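PDB 5T11: lipoprotein from Paraburkholderia phytofirmans, which guides Pel polysaccharide export across the outer membrane as a dodecameric periplasmic lipoprotein, PelC. Local coordinates for the interface of chains A and B. Sequence-based numbering; all coordinates share one arbitrary frame. Chains: chain A/B, Uncharacterized protein.

The interface of chains A and B. Residues chain A 10, 115-116, 125, 128; chain B 45, 48-49.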
# COMPACT_ATOMS: atom_id res chain seq x y z
N THR A 10 46.61 -15.45 -4.21
CA THR A 10 47.57 -16.49 -4.48
C THR A 10 48.89 -15.87 -4.93
O THR A 10 49.02 -14.65 -5.07
CB THR A 10 47.06 -17.47 -5.55
OG1 THR A 10 47.03 -16.82 -6.83
CG2 THR A 10 45.68 -17.97 -5.20
N PHE A 115 38.61 -12.29 -8.37
CA PHE A 115 39.30 -12.05 -9.63
C PHE A 115 40.15 -13.26 -10.00
O PHE A 115 40.65 -13.97 -9.13
CB PHE A 115 40.20 -10.80 -9.55
CG PHE A 115 39.45 -9.50 -9.57
CD1 PHE A 115 38.97 -8.98 -10.78
CD2 PHE A 115 39.22 -8.79 -8.40
CE1 PHE A 115 38.28 -7.78 -10.81
CE2 PHE A 115 38.52 -7.59 -8.43
CZ PHE A 115 38.05 -7.08 -9.63
N GLU A 116 40.31 -13.49 -11.31
CA GLU A 116 41.25 -14.49 -11.81
C GLU A 116 42.07 -13.88 -12.95
O GLU A 116 41.53 -13.12 -13.75
CB GLU A 116 40.56 -15.76 -12.33
CG GLU A 116 39.63 -16.45 -11.35
CD GLU A 116 38.23 -15.84 -11.35
OE1 GLU A 116 37.85 -15.22 -12.37
OE2 GLU A 116 37.52 -15.98 -10.32
N VAL A 125 44.75 -20.34 -15.10
CA VAL A 125 44.74 -19.29 -14.09
C VAL A 125 46.13 -19.23 -13.45
O VAL A 125 46.61 -20.21 -12.88
CB VAL A 125 43.66 -19.55 -13.04
CG1 VAL A 125 43.47 -18.32 -12.14
CG2 VAL A 125 42.35 -19.93 -13.73
N SER A 128 44.90 -15.53 -8.67
CA SER A 128 43.50 -15.28 -8.33
C SER A 128 43.43 -14.71 -6.92
O SER A 128 44.34 -14.91 -6.10
CB SER A 128 42.66 -16.55 -8.47
OG SER A 128 43.14 -17.56 -7.60
N ASN B 45 38.35 -20.01 -5.91
CA ASN B 45 39.50 -19.24 -5.46
C ASN B 45 40.09 -19.81 -4.17
O ASN B 45 41.31 -19.82 -3.99
CB ASN B 45 39.14 -17.77 -5.29
CG ASN B 45 39.33 -16.96 -6.58
OD1 ASN B 45 39.46 -17.52 -7.67
ND2 ASN B 45 39.35 -15.63 -6.45
N ARG B 48 42.23 -22.70 -4.90
CA ARG B 48 43.47 -22.19 -5.48
C ARG B 48 44.36 -21.57 -4.41
O ARG B 48 45.58 -21.78 -4.41
CB ARG B 48 43.18 -21.15 -6.56
CG ARG B 48 42.75 -21.72 -7.88
CD ARG B 48 42.70 -20.61 -8.91
NE ARG B 48 41.85 -20.98 -10.04
CZ ARG B 48 40.64 -20.50 -10.25
NH1 ARG B 48 40.13 -19.60 -9.42
NH2 ARG B 48 39.95 -20.91 -11.31
N ALA B 49 43.76 -20.79 -3.51
CA ALA B 49 44.51 -20.25 -2.37
C ALA B 49 45.15 -21.37 -1.56
O ALA B 49 46.24 -21.18 -1.01
CB ALA B 49 43.59 -19.41 -1.49
O HOH W 1 42.47 -17.47 -5.04
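B:Arg48 lies against A:Val125, at the start of strand 125-134, and A:Ser128 further along it, and illustrates how an arginine can pack at a subunit interface through its flat and aliphatic surfaces. Its guanidinium turns one face to A:Val125, whose CG1 methyl sits 3.7 Å from NE, towards the rim, while the CG2 methyl approaches NH2. The two side chains cross at about a right angle. Behind the guanidinium, the CD methylene passes 3.3 Å from the hydroxyl OG of A:Ser128. A:Glu116 lends its CG methylene to NH1; its carboxylate OE2 remains 4.6 Å from NH1, where opposite charge may help.

One helical turn earlier on helix 35-49, the amide oxygen OD1 of B:Asn45 meets A:Ser128 CB at 3.4 Å. The amide ND2 gives a weak hydrogen bond to A:Phe115 O. With chi1 at 60°, A:Ser128 OG sits between the directions of its backbone N and carbonyl carbon and meets a water 2.6 Å away, which also meets B:Asn45 O. Near the helix end, A:Thr10 CG2 packs on the B:Ala49 backbone.

This patch, part of an interface that is not an exact two-fold, joins a sheet of one copy to a helix of its neighbour in the dodecamer. In the second shell, the B:Asn45 amide lies at the guanidinium edge, in plane, with OD1 2.8 Å from B:Arg48 NH1. A:Ser128 N donates to A:Thr10 OG1 at 3.1 Å, tying the loop after strand 7-9 to strand 125-134.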